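Local coordinates for CRISPR protein (PDB 4MJK), which is probably a Cas5-type subunit of the archaeal type I-A Cascade complex, which carries CRISPR RNA in defence against foreign nucleic acid, at residues M1-V11 and P126-E137; G172-F180 and F237-E245. All coordinates share one frame; numbering follows the deposited sequence.

Contact 1 of 2, residues M1-V11 and P126-E137; sequences MIGYLVDVEFV and PKIRWFLVFKEE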
loop_
_atom_site.group_PDB
_atom_site.type_symbol
_atom_site.label_atom_id
_atom_site.label_comp_id
_atom_site.label_asym_id
_atom_site.label_seq_id
_atom_site.Cartn_x
_atom_site.Cartn_y
_atom_site.Cartn_z
HETATM N N MSE A 1 7.496 -30.536 -21.029
HETATM C CA MSE A 1 7.686 -29.541 -19.970
HETATM C C MSE A 1 7.948 -28.159 -20.534
HETATM O O MSE A 1 8.562 -28.005 -21.588
HETATM C CB MSE A 1 8.849 -29.916 -19.053
HETATM C CG MSE A 1 8.473 -30.813 -17.909
HETATM SE SE MSE A 1 10.035 -31.809 -17.312
HETATM C CE MSE A 1 9.147 -33.505 -16.923
ATOM N N ILE A 2 7.474 -27.148 -19.824
ATOM C CA ILE A 2 7.759 -25.787 -20.218
ATOM C C ILE A 2 7.687 -24.898 -18.984
ATOM O O ILE A 2 6.834 -25.095 -18.127
ATOM C CB ILE A 2 6.797 -25.301 -21.318
ATOM C CG1 ILE A 2 7.242 -23.937 -21.845
ATOM C CG2 ILE A 2 5.377 -25.263 -20.822
ATOM C CD1 ILE A 2 8.554 -24.006 -22.639
ATOM N N GLY A 3 8.610 -23.948 -18.897
ATOM C CA GLY A 3 8.654 -23.031 -17.776
ATOM C C GLY A 3 8.337 -21.614 -18.226
ATOM O O GLY A 3 8.594 -21.237 -19.369
ATOM N N TYR A 4 7.761 -20.834 -17.322
ATOM C CA TYR A 4 7.566 -19.410 -17.542
ATOM C C TYR A 4 8.147 -18.664 -16.361
ATOM O O TYR A 4 7.860 -19.008 -15.213
ATOM C CB TYR A 4 6.077 -19.088 -17.632
ATOM C CG TYR A 4 5.337 -19.857 -18.697
ATOM C CD1 TYR A 4 4.877 -21.142 -18.459
ATOM C CD2 TYR A 4 5.102 -19.295 -19.943
ATOM C CE1 TYR A 4 4.201 -21.850 -19.437
ATOM C CE2 TYR A 4 4.426 -19.988 -20.922
ATOM C CZ TYR A 4 3.977 -21.263 -20.669
ATOM O OH TYR A 4 3.300 -21.954 -21.651
ATOM N N LEU A 5 8.967 -17.660 -16.650
ATOM C CA LEU A 5 9.436 -16.703 -15.660
ATOM C C LEU A 5 8.694 -15.387 -15.870
ATOM O O LEU A 5 8.759 -14.784 -16.951
ATOM C CB LEU A 5 10.922 -16.460 -15.836
ATOM C CG LEU A 5 11.789 -17.699 -15.653
ATOM C CD1 LEU A 5 13.171 -17.396 -16.180
ATOM C CD2 LEU A 5 11.835 -18.100 -14.181
ATOM N N VAL A 6 7.967 -14.956 -14.849
ATOM C CA VAL A 6 7.130 -13.768 -14.968
ATOM C C VAL A 6 7.515 -12.757 -13.887
ATOM O O VAL A 6 7.393 -13.041 -12.683
ATOM C CB VAL A 6 5.657 -14.133 -14.810
ATOM C CG1 VAL A 6 4.764 -12.923 -15.127
ATOM C CG2 VAL A 6 5.294 -15.343 -15.708
ATOM N N ASP A 7 7.989 -11.593 -14.316
ATOM C CA ASP A 7 8.346 -10.511 -13.403
ATOM C C ASP A 7 7.162 -9.554 -13.252
ATOM O O ASP A 7 6.641 -9.005 -14.236
ATOM C CB ASP A 7 9.572 -9.740 -13.909
ATOM C CG ASP A 7 10.880 -10.510 -13.720
ATOM O OD1 ASP A 7 10.846 -11.659 -13.221
ATOM O OD2 ASP A 7 11.946 -9.966 -14.082
ATOM N N VAL A 8 6.747 -9.339 -12.013
ATOM C CA VAL A 8 5.544 -8.568 -11.757
ATOM C C VAL A 8 5.865 -7.393 -10.837
ATOM O O VAL A 8 6.442 -7.565 -9.766
ATOM C CB VAL A 8 4.445 -9.438 -11.116
ATOM C CG1 VAL A 8 3.184 -8.605 -10.883
ATOM C CG2 VAL A 8 4.118 -10.628 -12.004
ATOM N N GLU A 9 5.516 -6.196 -11.287
ATOM C CA GLU A 9 5.689 -4.988 -10.504
ATOM C C GLU A 9 4.369 -4.631 -9.822
ATOM O O GLU A 9 3.331 -4.592 -10.471
ATOM C CB GLU A 9 6.134 -3.868 -11.449
ATOM C CG GLU A 9 6.282 -2.507 -10.834
ATOM C CD GLU A 9 6.685 -1.476 -11.887
ATOM O OE1 GLU A 9 5.876 -0.568 -12.168
ATOM O OE2 GLU A 9 7.798 -1.602 -12.447
ATOM N N PHE A 10 4.406 -4.381 -8.519
ATOM C CA PHE A 10 3.192 -4.070 -7.756
ATOM C C PHE A 10 3.158 -2.572 -7.513
ATOM O O PHE A 10 4.201 -1.960 -7.308
ATOM C CB PHE A 10 3.177 -4.810 -6.390
ATOM C CG PHE A 10 2.893 -6.295 -6.499
ATOM C CD1 PHE A 10 3.826 -7.153 -7.064
ATOM C CD2 PHE A 10 1.685 -6.824 -6.053
ATOM C CE1 PHE A 10 3.564 -8.507 -7.172
ATOM C CE2 PHE A 10 1.410 -8.176 -6.169
ATOM C CZ PHE A 10 2.357 -9.026 -6.729
ATOM N N VAL A 11 1.970 -1.984 -7.542
ATOM C CA VAL A 11 1.803 -0.592 -7.136
ATOM C C VAL A 11 2.135 -0.418 -5.651
ATOM O O VAL A 11 2.891 0.492 -5.295
ATOM C CB VAL A 11 0.365 -0.082 -7.437
ATOM C CG1 VAL A 11 0.137 1.351 -6.900
ATOM C CG2 VAL A 11 0.086 -0.148 -8.948
ATOM N N PRO A 126 7.932 -2.166 -6.091
ATOM C CA PRO A 126 8.289 -3.513 -5.619
ATOM C C PRO A 126 7.961 -4.588 -6.662
ATOM O O PRO A 126 6.888 -4.548 -7.270
ATOM C CB PRO A 126 7.418 -3.691 -4.377
ATOM C CG PRO A 126 6.302 -2.713 -4.548
ATOM C CD PRO A 126 6.848 -1.558 -5.305
ATOM N N LYS A 127 8.873 -5.535 -6.850
ATOM C CA LYS A 127 8.730 -6.563 -7.865
ATOM C C LYS A 127 8.917 -7.967 -7.297
ATOM O O LYS A 127 9.758 -8.184 -6.431
ATOM C CB LYS A 127 9.760 -6.349 -8.982
ATOM C CG LYS A 127 9.456 -5.152 -9.876
ATOM C CD LYS A 127 10.416 -5.110 -11.066
ATOM C CE LYS A 127 11.854 -4.934 -10.597
ATOM N NZ LYS A 127 12.852 -5.279 -11.667
ATOM N N ILE A 128 8.126 -8.906 -7.807
ATOM C CA ILE A 128 8.253 -10.322 -7.464
ATOM C C ILE A 128 8.357 -11.134 -8.753
ATOM O O ILE A 128 7.681 -10.816 -9.730
ATOM C CB ILE A 128 7.010 -10.819 -6.656
ATOM C CG1 ILE A 128 6.919 -10.076 -5.316
ATOM C CG2 ILE A 128 7.091 -12.347 -6.441
ATOM C CD1 ILE A 128 5.680 -10.414 -4.505
ATOM N N ARG A 129 9.221 -12.150 -8.771
ATOM C CA ARG A 129 9.333 -13.036 -9.924
ATOM C C ARG A 129 8.708 -14.400 -9.623
ATOM O O ARG A 129 9.026 -15.023 -8.596
ATOM C CB ARG A 129 10.803 -13.218 -10.339
ATOM C CG ARG A 129 10.986 -14.193 -11.528
ATOM C CD ARG A 129 12.451 -14.259 -12.028
ATOM N NE ARG A 129 12.923 -12.941 -12.448
ATOM C CZ ARG A 129 14.194 -12.553 -12.410
ATOM N NH1 ARG A 129 15.127 -13.388 -11.977
ATOM N NH2 ARG A 129 14.537 -11.333 -12.802
ATOM N N TRP A 130 7.830 -14.858 -10.512
ATOM C CA TRP A 130 7.271 -16.206 -10.428
ATOM C C TRP A 130 7.932 -17.119 -11.454
ATOM O O TRP A 130 8.275 -16.688 -12.561
ATOM C CB TRP A 130 5.761 -16.209 -10.669
ATOM C CG TRP A 130 4.932 -16.009 -9.430
ATOM C CD1 TRP A 130 4.408 -16.977 -8.617
ATOM C CD2 TRP A 130 4.514 -14.754 -8.880
ATOM N NE1 TRP A 130 3.691 -16.399 -7.586
ATOM C CE2 TRP A 130 3.746 -15.034 -7.725
ATOM C CE3 TRP A 130 4.724 -13.423 -9.248
ATOM C CZ2 TRP A 130 3.188 -14.026 -6.929
ATOM C CZ3 TRP A 130 4.147 -12.414 -8.464
ATOM C CH2 TRP A 130 3.400 -12.723 -7.314
ATOM N N PHE A 131 8.110 -18.379 -11.072
ATOM C CA PHE A 131 8.662 -19.397 -11.951
ATOM C C PHE A 131 7.654 -20.531 -11.886
ATOM O O PHE A 131 7.503 -21.190 -10.842
ATOM C CB PHE A 131 10.055 -19.820 -11.440
ATOM C CG PHE A 131 10.797 -20.796 -12.335
ATOM C CD1 PHE A 131 10.271 -21.211 -13.545
ATOM C CD2 PHE A 131 12.039 -21.289 -11.946
ATOM C CE1 PHE A 131 10.972 -22.113 -14.358
ATOM C CE2 PHE A 131 12.751 -22.184 -12.765
ATOM C CZ PHE A 131 12.207 -22.591 -13.967
ATOM N N LEU A 132 6.927 -20.715 -12.989
ATOM C CA LEU A 132 5.915 -21.751 -13.106
ATOM C C LEU A 132 6.398 -22.794 -14.102
ATOM O O LEU A 132 7.052 -22.455 -15.099
ATOM C CB LEU A 132 4.578 -21.168 -13.587
ATOM C CG LEU A 132 3.706 -20.492 -12.512
ATOM C CD1 LEU A 132 4.364 -19.215 -12.030
ATOM C CD2 LEU A 132 2.299 -20.201 -13.038
ATOM N N VAL A 133 6.088 -24.058 -13.829
ATOM C CA VAL A 133 6.425 -25.131 -14.761
ATOM C C VAL A 133 5.146 -25.910 -15.051
ATOM O O VAL A 133 4.435 -26.271 -14.122
ATOM C CB VAL A 133 7.493 -26.104 -14.182
ATOM C CG1 VAL A 133 7.766 -27.249 -15.180
ATOM C CG2 VAL A 133 8.801 -25.359 -13.843
ATOM N N PHE A 134 4.852 -26.150 -16.330
ATOM C CA PHE A 134 3.693 -26.953 -16.728
ATOM C C PHE A 134 4.095 -28.203 -17.523
ATOM O O PHE A 134 5.135 -28.231 -18.174
ATOM C CB PHE A 134 2.719 -26.121 -17.567
ATOM C CG PHE A 134 2.082 -24.988 -16.813
ATOM C CD1 PHE A 134 0.950 -25.204 -16.042
ATOM C CD2 PHE A 134 2.614 -23.709 -16.877
ATOM C CE1 PHE A 134 0.351 -24.157 -15.344
ATOM C CE2 PHE A 134 2.027 -22.654 -16.179
ATOM C CZ PHE A 134 0.900 -22.878 -15.416
ATOM N N LYS A 135 3.245 -29.226 -17.484
ATOM C CA LYS A 135 3.519 -30.480 -18.180
ATOM C C LYS A 135 3.557 -30.245 -19.688
ATOM O O LYS A 135 4.313 -30.906 -20.408
ATOM C CB LYS A 135 2.459 -31.522 -17.829
ATOM C CG LYS A 135 2.938 -32.957 -17.901
ATOM C CD LYS A 135 1.836 -33.890 -17.423
ATOM C CE LYS A 135 1.063 -33.244 -16.279
ATOM N NZ LYS A 135 -0.122 -34.054 -15.883
ATOM N N GLU A 136 2.735 -29.312 -20.162
ATOM C CA GLU A 136 2.849 -28.815 -21.538
ATOM C C GLU A 136 2.478 -27.341 -21.609
ATOM O O GLU A 136 2.108 -26.745 -20.605
ATOM C CB GLU A 136 1.952 -29.598 -22.488
ATOM C CG GLU A 136 0.484 -29.364 -22.263
ATOM C CD GLU A 136 -0.144 -30.463 -21.443
ATOM O OE1 GLU A 136 0.173 -31.646 -21.695
ATOM O OE2 GLU A 136 -0.950 -30.146 -20.541
ATOM N N GLU A 137 2.569 -26.755 -22.798
ATOM C CA GLU A 137 2.203 -25.350 -22.969
ATOM C C GLU A 137 0.756 -25.112 -22.542
ATOM O O GLU A 137 -0.177 -25.402 -23.290
ATOM C CB GLU A 137 2.424 -24.905 -24.417
ATOM C CG GLU A 137 3.893 -24.851 -24.821
ATOM C CD GLU A 137 4.095 -24.534 -26.294
ATOM O OE1 GLU A 137 4.431 -25.463 -27.064
ATOM O OE2 GLU A 137 3.925 -23.356 -26.680
HETATM O O HOH W 1 2.984 -21.731 -24.865
#
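D7 OD1 takes the shortest polar bond between M1-V11 and P126-E137: R129 NE donates to its syn lone pair at 2.6 Å, with OD1 lying in the guanidinium plane. R129 NH2 reaches D7 OD2 at 3.2 Å, so NE and one NH grip both carboxylate oxygens side-on, the two flat groups only 14° apart. R129 sends CG anti to its backbone N (chi1 178°) and bends at chi3 (-59°), which lays the chain alongside D7. With an alanine at R129, both D7 oxygens would probably lose their partner on the neighbouring strand and the carboxylate would be freer to turn. Further along the same face, L5 CD2 sits over the F131 ring, 3.8 Å from its centroid, a CH-pi contact.

These are neighbouring antiparallel strands in the six-stranded sheet of a Cas5 protein of the RAMP clan. Their backbone bonds run in pairs from I2-F134 to V8-I128, and F10 N closes the series on P126 O at 2.8 Å; strand 157-170 bonds to the other edge of 2-10.

On the opposite face the packing is aromatic and aliphatic. F10 CZ meets W130 CH2 edge to edge at 3.9 Å, and I128 CG2 lies over one face of the W130 indole, toward its rim; the indole also stacks with F36. Y4 and F134 meet rim to rim, neither over the other's face, with Y4 CE1 3.5 Å from F134 CD2. Beyond them a water donates to E137 OE2 at 2.6 Å and also hydrogen-bonds Y4 OH.

Contact 2 of 2, residues G172-F180 and F237-E245; sequences GLISTDYSF and FSTPECLVE
F180 brings its ring against V244 and C242, and this is where G172-F180 and F237-E245 pack tightly. V244 CG2 lies over one face of the ring, 4.3 Å from the centroid, while C242 SG approaches obliquely, 3.7 Å from F180 CE1. A chi1 of 55° places F180 CG between the backbone N and the carbonyl carbon and swings the ring toward V244, whose side chain comes from the opposite direction. T176 CG2 fills in beside them, 4.0 Å from V244 CG2. The I174 side chain lies beside that of V244, pointing the same way, on this better-covered face, which I261 of strand 258-263 helps to cover.

The other face is looser and partly open to solvent. There L173, S175, L243 and E245 make sparser contacts, such as S175 CB to L243 CD2 at 3.9 Å. Past the last bridge the pairing passes to water: one molecule donates to D177 O and P240 O, the latter at 2.9 Å, and accepts from T239 OG1. The carboxylate of D177 turns elsewhere, to a salt bridge with K72.

T176 OG1 accepts from Y178 N at 3.1 Å, an ST turn where the chain leaves its partner; the same oxygen also bonds V259 O. Four backbone bonds, two between I174 and V244 and two between T176 and C242, join 174-176 to 241-246, the central strand of a small three-stranded antiparallel sheet with 174-176 and 186-193 outermost.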
loop_
_atom_site.group_PDB
_atom_site.type_symbol
_atom_site.label_atom_id
_atom_site.label_comp_id
_atom_site.label_asym_id
_atom_site.label_seq_id
_atom_site.Cartn_x
_atom_site.Cartn_y
_atom_site.Cartn_z
ATOM N N GLY A 172 17.783 -34.922 -5.994
ATOM C CA GLY A 172 18.977 -34.858 -5.169
ATOM C C GLY A 172 19.193 -33.471 -4.582
ATOM O O GLY A 172 18.230 -32.739 -4.323
ATOM N N LEU A 173 20.452 -33.105 -4.372
ATOM C CA LEU A 173 20.775 -31.849 -3.722
ATOM C C LEU A 173 20.869 -30.695 -4.729
ATOM O O LEU A 173 21.574 -30.778 -5.728
ATOM C CB LEU A 173 22.073 -31.980 -2.931
ATOM C CG LEU A 173 22.431 -30.776 -2.058
ATOM C CD1 LEU A 173 21.486 -30.668 -0.850
ATOM C CD2 LEU A 173 23.861 -30.887 -1.609
ATOM N N ILE A 174 20.133 -29.622 -4.466
ATOM C CA ILE A 174 20.099 -28.472 -5.360
ATOM C C ILE A 174 20.146 -27.208 -4.527
ATOM O O ILE A 174 19.885 -27.243 -3.329
ATOM C CB ILE A 174 18.815 -28.452 -6.256
ATOM C CG1 ILE A 174 17.543 -28.526 -5.414
ATOM C CG2 ILE A 174 18.816 -29.595 -7.254
ATOM C CD1 ILE A 174 16.946 -27.176 -5.069
ATOM N N SER A 175 20.492 -26.089 -5.144
ATOM C CA SER A 175 20.334 -24.806 -4.464
ATOM C C SER A 175 19.179 -24.042 -5.125
ATOM O O SER A 175 18.963 -24.158 -6.329
ATOM C CB SER A 175 21.621 -23.991 -4.517
ATOM O OG SER A 175 21.967 -23.737 -5.863
ATOM N N THR A 176 18.423 -23.292 -4.334
ATOM C CA THR A 176 17.276 -22.545 -4.866
ATOM C C THR A 176 17.127 -21.240 -4.118
ATOM O O THR A 176 17.455 -21.155 -2.937
ATOM C CB THR A 176 15.934 -23.351 -4.821
ATOM O OG1 THR A 176 14.891 -22.606 -5.476
ATOM C CG2 THR A 176 15.497 -23.647 -3.386
ATOM N N ASP A 177 16.683 -20.209 -4.824
ATOM C CA ASP A 177 16.314 -18.961 -4.181
ATOM C C ASP A 177 14.829 -18.667 -4.411
ATOM O O ASP A 177 14.369 -17.556 -4.171
ATOM C CB ASP A 177 17.227 -17.793 -4.608
ATOM C CG ASP A 177 17.277 -17.590 -6.101
ATOM O OD1 ASP A 177 16.418 -18.109 -6.819
ATOM O OD2 ASP A 177 18.180 -16.872 -6.572
ATOM N N TYR A 178 14.088 -19.686 -4.851
ATOM C CA TYR A 178 12.624 -19.606 -4.946
ATOM C C TYR A 178 11.926 -20.324 -3.806
ATOM O O TYR A 178 12.446 -21.314 -3.277
ATOM C CB TYR A 178 12.141 -20.251 -6.235
ATOM C CG TYR A 178 12.406 -19.441 -7.470
ATOM C CD1 TYR A 178 13.588 -19.603 -8.180
ATOM C CD2 TYR A 178 11.464 -18.539 -7.940
ATOM C CE1 TYR A 178 13.843 -18.881 -9.332
ATOM C CE2 TYR A 178 11.704 -17.798 -9.087
ATOM C CZ TYR A 178 12.897 -17.986 -9.782
ATOM O OH TYR A 178 13.148 -17.272 -10.916
ATOM N N SER A 179 10.724 -19.860 -3.468
ATOM C CA SER A 179 9.882 -20.568 -2.519
ATOM C C SER A 179 9.691 -22.009 -2.984
ATOM O O SER A 179 9.820 -22.313 -4.175
ATOM C CB SER A 179 8.521 -19.858 -2.383
ATOM O OG SER A 179 7.767 -19.973 -3.591
ATOM N N PHE A 180 9.382 -22.905 -2.052
ATOM C CA PHE A 180 9.140 -24.288 -2.417
ATOM C C PHE A 180 8.223 -24.979 -1.426
ATOM O O PHE A 180 8.189 -24.628 -0.252
ATOM C CB PHE A 180 10.459 -25.050 -2.512
ATOM C CG PHE A 180 11.300 -24.977 -1.262
ATOM C CD1 PHE A 180 12.207 -23.933 -1.077
ATOM C CD2 PHE A 180 11.194 -25.960 -0.276
ATOM C CE1 PHE A 180 12.990 -23.866 0.054
ATOM C CE2 PHE A 180 11.983 -25.903 0.868
ATOM C CZ PHE A 180 12.873 -24.851 1.034
ATOM N N PHE A 237 20.920 -6.420 -1.705
ATOM C CA PHE A 237 22.048 -7.159 -2.283
ATOM C C PHE A 237 22.099 -8.640 -1.903
ATOM O O PHE A 237 22.840 -9.410 -2.509
ATOM C CB PHE A 237 23.383 -6.481 -1.951
ATOM C CG PHE A 237 23.474 -5.066 -2.438
ATOM C CD1 PHE A 237 23.340 -4.780 -3.785
ATOM C CD2 PHE A 237 23.676 -4.027 -1.554
ATOM C CE1 PHE A 237 23.423 -3.465 -4.253
ATOM C CE2 PHE A 237 23.751 -2.711 -2.010
ATOM C CZ PHE A 237 23.621 -2.438 -3.367
ATOM N N SER A 238 21.312 -9.043 -0.915
ATOM C CA SER A 238 21.332 -10.442 -0.488
ATOM C C SER A 238 20.031 -11.162 -0.824
ATOM O O SER A 238 19.022 -10.970 -0.154
ATOM C CB SER A 238 21.598 -10.538 1.014
ATOM O OG SER A 238 20.560 -9.891 1.743
ATOM N N THR A 239 20.060 -11.983 -1.866
ATOM C CA THR A 239 18.931 -12.843 -2.193
ATOM C C THR A 239 18.942 -14.108 -1.312
ATOM O O THR A 239 19.933 -14.838 -1.269
ATOM C CB THR A 239 18.958 -13.217 -3.684
ATOM O OG1 THR A 239 18.100 -14.338 -3.923
ATOM C CG2 THR A 239 20.365 -13.588 -4.104
ATOM N N PRO A 240 17.852 -14.354 -0.573
ATOM C CA PRO A 240 17.840 -15.571 0.249
ATOM C C PRO A 240 18.097 -16.817 -0.597
ATOM O O PRO A 240 17.593 -16.937 -1.712
ATOM C CB PRO A 240 16.421 -15.582 0.822
ATOM C CG PRO A 240 16.083 -14.109 0.928
ATOM C CD PRO A 240 16.662 -13.515 -0.330
ATOM N N GLU A 241 18.895 -17.735 -0.065
ATOM C CA GLU A 241 19.248 -18.935 -0.803
ATOM C C GLU A 241 19.367 -20.111 0.160
ATOM O O GLU A 241 19.815 -19.946 1.292
ATOM C CB GLU A 241 20.586 -18.724 -1.525
ATOM C CG GLU A 241 20.946 -19.817 -2.505
ATOM C CD GLU A 241 22.215 -19.493 -3.284
ATOM O OE1 GLU A 241 22.815 -18.421 -3.040
ATOM O OE2 GLU A 241 22.610 -20.309 -4.142
ATOM N N CYS A 242 18.952 -21.293 -0.282
ATOM C CA CYS A 242 19.176 -22.486 0.523
ATOM C C CYS A 242 19.521 -23.722 -0.295
ATOM O O CYS A 242 19.259 -23.797 -1.506
ATOM C CB CYS A 242 17.986 -22.761 1.427
ATOM S SG CYS A 242 16.539 -23.116 0.497
ATOM N N LEU A 243 20.121 -24.689 0.391
ATOM C CA LEU A 243 20.395 -26.000 -0.174
ATOM C C LEU A 243 19.266 -26.947 0.197
ATOM O O LEU A 243 18.890 -27.067 1.366
ATOM C CB LEU A 243 21.717 -26.536 0.367
ATOM C CG LEU A 243 22.948 -25.720 -0.025
ATOM C CD1 LEU A 243 24.157 -26.137 0.820
ATOM C CD2 LEU A 243 23.235 -25.885 -1.519
ATOM N N VAL A 244 18.704 -27.610 -0.798
ATOM C CA VAL A 244 17.541 -28.447 -0.549
ATOM C C VAL A 244 17.744 -29.811 -1.181
ATOM O O VAL A 244 18.211 -29.911 -2.323
ATOM C CB VAL A 244 16.261 -27.805 -1.119
ATOM C CG1 VAL A 244 15.064 -28.670 -0.816
ATOM C CG2 VAL A 244 16.058 -26.408 -0.522
ATOM N N GLU A 245 17.408 -30.855 -0.431
ATOM C CA GLU A 245 17.448 -32.213 -0.952
ATOM C C GLU A 245 16.050 -32.587 -1.431
ATOM O O GLU A 245 15.072 -32.448 -0.692
ATOM C CB GLU A 245 17.899 -33.185 0.139
ATOM C CG GLU A 245 18.743 -34.336 -0.347
ATOM C CD GLU A 245 19.598 -34.919 0.787
ATOM O OE1 GLU A 245 19.010 -35.304 1.829
ATOM O OE2 GLU A 245 20.846 -34.958 0.655
HETATM O O HOH W 2 15.276 -15.500 -2.732
#

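Contact 1 lies in the interior of the large sheet, its centre about 9 Å from that of the chain, whereas contact 2 forms an outer edge of the small sheet, about 15 Å out. Both are antiparallel strand pairs, but they share no strand. In the long pair of contact 1, one face carries most of the aromatic packing, the other a salt bridge beside an aliphatic-aromatic contact; contact 2 is shorter, with one aromatic ring against aliphatic and sulfur atoms and a water at its end. Y178, just past the edge strand of contact 2, joins them: its ring meets F131 edge-to-face, and its OH packs against R129 CD at 3.3 Å while hydrogen-bonding E258.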